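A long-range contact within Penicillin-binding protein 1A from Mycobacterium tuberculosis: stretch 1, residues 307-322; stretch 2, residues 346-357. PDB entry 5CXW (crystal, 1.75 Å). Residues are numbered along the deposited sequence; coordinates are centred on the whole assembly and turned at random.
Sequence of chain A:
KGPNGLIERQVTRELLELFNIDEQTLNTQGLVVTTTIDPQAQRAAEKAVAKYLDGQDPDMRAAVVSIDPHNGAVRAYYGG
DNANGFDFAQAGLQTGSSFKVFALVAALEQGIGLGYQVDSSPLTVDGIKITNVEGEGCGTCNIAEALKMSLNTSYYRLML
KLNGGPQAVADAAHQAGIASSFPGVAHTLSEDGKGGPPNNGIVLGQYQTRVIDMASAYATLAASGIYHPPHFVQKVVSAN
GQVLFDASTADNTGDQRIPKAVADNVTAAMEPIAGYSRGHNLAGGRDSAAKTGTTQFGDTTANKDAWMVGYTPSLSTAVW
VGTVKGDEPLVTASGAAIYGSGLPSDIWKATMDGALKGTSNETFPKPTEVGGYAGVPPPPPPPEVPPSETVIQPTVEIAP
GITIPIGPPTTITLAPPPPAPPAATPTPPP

Stretch 1 307-322: WMVGYTPSLSTAVWVG
Stretch 2, residues 346-357: DIWKATMDGALK

Stretch 1 is a β-hairpin whose strands join through a type I turn from T312 to L315; paired backbone hydrogen bonds link M308 with V319 and G310 with T317 (N to O, 2.8–2.9 Å). Most of stretch 2 is helix, packed across one face of this hairpin; K357 (phi/psi -53/131) is outside it. The helix axis runs 30° from the first strand's direction at a closest approach of 8.3 Å, and 148° from the second strand's at 8.2 Å, with phi/psi near -63/-46 over most of its length. The closest CA atoms across the two stretches are those of V319 and W348, 6.0 Å apart.

Near the start of the stretch, I347 (chi1 m, chi2 t) meets two valines of the second strand, both with chi1 t: its CG2 is 3.8 Å from V319 CG1, and its CD1 is 4.0 Å from V321 CG2. W348 follows as the most extensively covered residue. With chi1 t and chi2 80°, the edge of its indole, near the ring plane, meets G310 O, and NE1 donates a hydrogen bond to G310 O (3.0 Å, 164°), a carbonyl that also accepts from T317 N. The absence of a side chain at G310 makes room for the ring, since an ideal CB there would sit 2.8 Å from W348 CZ2. V319 CG2 packs 3.7 Å from W348 CB, while M308 (chi1 t, chi2 p) brings CG to 3.6 Å from W348 CG.

One turn on, T351 (chi1 m) directs OG1 back to I347 O (2.8 Å), leaving its CG2 4.2 Å from T317 CG2. The CB of M352 points sideways, but an all-m side chain carries its end to the hairpin: SD lies 3.1 Å from T317 OG1, and CE lies 3.4 Å from L315 O. A355 CB then touches L315 CD2 at 3.6 Å. Finally, L356 (chi1 m, chi2 t) places CD1 3.8 Å from T312 CG2 and CD2 4.1 Å from L315 CB, closing the contact beside the turn.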

# COMPACT_ATOMS: atom_id res chain seq x y z
N TRP A 307 5.88 -4.00 6.15
CA TRP A 307 5.11 -2.97 5.53
C TRP A 307 4.23 -2.14 6.49
O TRP A 307 3.65 -2.70 7.44
CB TRP A 307 4.10 -3.58 4.56
CG TRP A 307 4.64 -4.22 3.33
CD1 TRP A 307 5.23 -5.46 3.22
CD2 TRP A 307 4.67 -3.62 2.03
NE1 TRP A 307 5.60 -5.68 1.88
CE2 TRP A 307 5.23 -4.59 1.13
CE3 TRP A 307 4.23 -2.39 1.51
CZ2 TRP A 307 5.36 -4.35 -0.21
CZ3 TRP A 307 4.35 -2.15 0.13
CH2 TRP A 307 4.93 -3.13 -0.71
N MET A 308 4.03 -0.87 6.17
CA MET A 308 2.94 -0.10 6.72
C MET A 308 2.37 0.72 5.59
O MET A 308 3.11 1.49 4.93
CB MET A 308 3.38 0.82 7.86
CG MET A 308 2.28 1.72 8.44
SD MET A 308 0.83 0.77 8.96
CE MET A 308 0.57 1.33 10.66
N VAL A 309 1.05 0.57 5.35
CA VAL A 309 0.34 1.34 4.35
C VAL A 309 -0.86 2.01 4.98
O VAL A 309 -1.63 1.40 5.67
CB VAL A 309 -0.09 0.45 3.16
CG1 VAL A 309 -0.56 1.31 2.00
CG2 VAL A 309 1.01 -0.45 2.73
N GLY A 310 -1.00 3.32 4.81
CA GLY A 310 -2.15 3.97 5.39
C GLY A 310 -2.31 5.40 4.90
O GLY A 310 -1.41 5.97 4.27
N TYR A 311 -3.48 5.93 5.20
CA TYR A 311 -3.96 7.17 4.60
C TYR A 311 -4.80 8.05 5.48
O TYR A 311 -5.34 7.61 6.51
CB TYR A 311 -4.77 6.81 3.32
CG TYR A 311 -5.98 5.92 3.50
CD1 TYR A 311 -7.25 6.41 3.85
CD2 TYR A 311 -5.86 4.54 3.32
CE1 TYR A 311 -8.36 5.54 3.96
CE2 TYR A 311 -6.93 3.71 3.45
CZ TYR A 311 -8.19 4.20 3.74
OH TYR A 311 -9.24 3.31 3.83
N THR A 312 -4.91 9.33 5.05
CA THR A 312 -5.96 10.22 5.39
C THR A 312 -6.70 10.50 4.09
O THR A 312 -6.29 10.05 3.05
CB THR A 312 -5.39 11.52 5.98
OG1 THR A 312 -4.85 12.30 4.93
CG2 THR A 312 -4.41 11.23 7.02
N PRO A 313 -7.79 11.27 4.13
CA PRO A 313 -8.45 11.54 2.84
C PRO A 313 -7.59 12.32 1.83
O PRO A 313 -7.90 12.34 0.62
CB PRO A 313 -9.68 12.37 3.28
CG PRO A 313 -9.92 11.93 4.70
CD PRO A 313 -8.57 11.73 5.28
N SER A 314 -6.50 12.93 2.29
CA SER A 314 -5.66 13.80 1.47
C SER A 314 -4.27 13.22 1.15
O SER A 314 -3.54 13.83 0.41
CB SER A 314 -5.56 15.17 2.13
OG SER A 314 -6.83 15.83 2.06
N LEU A 315 -3.91 12.04 1.68
CA LEU A 315 -2.62 11.45 1.42
C LEU A 315 -2.60 9.99 1.77
O LEU A 315 -3.02 9.60 2.84
CB LEU A 315 -1.47 12.19 2.13
CG LEU A 315 -0.10 11.93 1.52
CD1 LEU A 315 0.03 12.55 0.13
CD2 LEU A 315 0.91 12.58 2.45
N SER A 316 -2.15 9.18 0.81
CA SER A 316 -1.98 7.74 1.01
C SER A 316 -0.55 7.37 0.86
O SER A 316 0.06 7.65 -0.18
CB SER A 316 -2.79 6.95 -0.04
OG SER A 316 -2.52 5.54 0.12
N THR A 317 0.03 6.76 1.90
CA THR A 317 1.45 6.45 1.90
C THR A 317 1.68 4.95 2.19
O THR A 317 1.13 4.38 3.15
CB THR A 317 2.22 7.30 2.93
OG1 THR A 317 2.06 8.71 2.61
CG2 THR A 317 3.73 6.96 2.90
N ALA A 318 2.49 4.33 1.33
CA ALA A 318 2.93 2.98 1.50
C ALA A 318 4.44 2.97 1.82
O ALA A 318 5.23 3.66 1.18
CB ALA A 318 2.71 2.18 0.22
N VAL A 319 4.82 2.14 2.78
CA VAL A 319 6.22 1.96 3.16
C VAL A 319 6.51 0.48 3.24
O VAL A 319 5.82 -0.28 3.92
CB VAL A 319 6.53 2.53 4.54
CG1 VAL A 319 7.99 2.33 4.90
CG2 VAL A 319 6.13 4.05 4.62
N TRP A 320 7.64 0.13 2.61
CA TRP A 320 8.25 -1.20 2.67
C TRP A 320 9.66 -1.05 3.23
O TRP A 320 10.36 -0.10 2.94
CB TRP A 320 8.30 -1.80 1.28
CG TRP A 320 9.20 -3.02 1.14
CD1 TRP A 320 8.84 -4.34 1.34
CD2 TRP A 320 10.58 -3.05 0.73
NE1 TRP A 320 9.91 -5.16 1.08
CE2 TRP A 320 10.99 -4.40 0.73
CE3 TRP A 320 11.50 -2.07 0.37
CZ2 TRP A 320 12.28 -4.78 0.32
CZ3 TRP A 320 12.77 -2.45 0.00
CH2 TRP A 320 13.15 -3.81 -0.03
N VAL A 321 10.03 -2.00 4.09
CA VAL A 321 11.40 -2.21 4.51
C VAL A 321 11.76 -3.66 4.23
O VAL A 321 10.99 -4.59 4.49
CB VAL A 321 11.59 -1.86 6.00
CG1 VAL A 321 13.03 -2.14 6.43
CG2 VAL A 321 11.23 -0.41 6.28
N GLY A 322 12.98 -3.88 3.72
CA GLY A 322 13.49 -5.24 3.48
C GLY A 322 14.99 -5.17 3.29
O GLY A 322 15.63 -4.20 3.74
N ASP A 346 7.31 3.45 11.78
CA ASP A 346 8.06 4.64 12.16
C ASP A 346 8.22 5.58 10.96
O ASP A 346 7.96 6.81 11.06
CB ASP A 346 9.47 4.27 12.69
CG ASP A 346 9.46 3.49 13.98
OD1 ASP A 346 8.60 3.69 14.86
OD2 ASP A 346 10.39 2.67 14.14
N ILE A 347 8.60 5.02 9.80
CA ILE A 347 8.81 5.80 8.61
C ILE A 347 7.48 6.37 8.09
O ILE A 347 7.41 7.53 7.69
CB ILE A 347 9.53 4.95 7.52
CG1 ILE A 347 10.95 4.57 7.97
CG2 ILE A 347 9.49 5.63 6.16
CD1 ILE A 347 11.62 3.44 7.15
N TRP A 348 6.46 5.54 8.05
CA TRP A 348 5.11 5.92 7.57
C TRP A 348 4.60 7.12 8.42
O TRP A 348 4.15 8.14 7.89
CB TRP A 348 4.16 4.73 7.71
CG TRP A 348 2.73 5.11 7.37
CD1 TRP A 348 2.19 5.24 6.13
CD2 TRP A 348 1.68 5.43 8.31
NE1 TRP A 348 0.85 5.63 6.24
CE2 TRP A 348 0.52 5.73 7.55
CE3 TRP A 348 1.60 5.43 9.70
CZ2 TRP A 348 -0.72 6.07 8.17
CZ3 TRP A 348 0.36 5.80 10.31
CH2 TRP A 348 -0.76 6.13 9.54
N LYS A 349 4.64 6.96 9.74
CA LYS A 349 4.14 8.00 10.64
C LYS A 349 4.89 9.32 10.43
O LYS A 349 4.30 10.42 10.38
CB LYS A 349 4.24 7.56 12.11
CG LYS A 349 4.07 8.75 13.09
CD LYS A 349 3.87 8.30 14.52
CE LYS A 349 4.08 9.48 15.46
NZ LYS A 349 2.99 10.51 15.32
N ALA A 350 6.22 9.23 10.36
CA ALA A 350 7.05 10.42 10.21
C ALA A 350 6.83 11.08 8.86
O ALA A 350 6.74 12.32 8.77
CB ALA A 350 8.50 10.05 10.37
N THR A 351 6.67 10.26 7.84
CA THR A 351 6.41 10.81 6.50
C THR A 351 5.06 11.51 6.48
O THR A 351 4.90 12.63 5.96
CB THR A 351 6.44 9.68 5.47
OG1 THR A 351 7.77 9.07 5.43
CG2 THR A 351 6.11 10.25 4.05
N MET A 352 4.05 10.82 7.04
CA MET A 352 2.68 11.37 7.04
C MET A 352 2.60 12.68 7.86
O MET A 352 2.10 13.69 7.37
CB MET A 352 1.66 10.36 7.53
CG MET A 352 1.42 9.24 6.50
SD MET A 352 0.45 9.77 5.08
CE MET A 352 -1.24 9.64 5.69
N ASP A 353 3.15 12.63 9.06
CA ASP A 353 3.14 13.79 9.98
C ASP A 353 3.84 14.99 9.29
O ASP A 353 3.33 16.12 9.26
CB ASP A 353 3.87 13.45 11.29
CG ASP A 353 3.04 12.59 12.25
OD1 ASP A 353 1.78 12.54 12.09
OD2 ASP A 353 3.64 12.06 13.21
N GLY A 354 5.01 14.73 8.71
CA GLY A 354 5.73 15.76 8.00
C GLY A 354 5.02 16.33 6.78
O GLY A 354 5.05 17.54 6.53
N ALA A 355 4.46 15.44 5.95
CA ALA A 355 3.83 15.84 4.72
C ALA A 355 2.58 16.63 4.98
O ALA A 355 2.26 17.54 4.20
CB ALA A 355 3.50 14.61 3.88
N LEU A 356 1.87 16.33 6.07
CA LEU A 356 0.58 16.95 6.38
C LEU A 356 0.67 18.09 7.42
O LEU A 356 -0.34 18.75 7.71
CB LEU A 356 -0.35 15.88 6.91
CG LEU A 356 -0.65 14.77 5.90
CD1 LEU A 356 -1.60 13.77 6.52
CD2 LEU A 356 -1.28 15.40 4.68
N LYS A 357 1.87 18.32 7.95
CA LYS A 357 2.11 19.38 8.91
C LYS A 357 1.59 20.71 8.35
O LYS A 357 1.84 21.06 7.21
CB LYS A 357 3.60 19.51 9.23
CG LYS A 357 3.83 20.48 10.37
CD LYS A 357 5.29 20.50 10.73
CE LYS A 357 5.46 21.33 11.96
NZ LYS A 357 6.90 21.41 12.33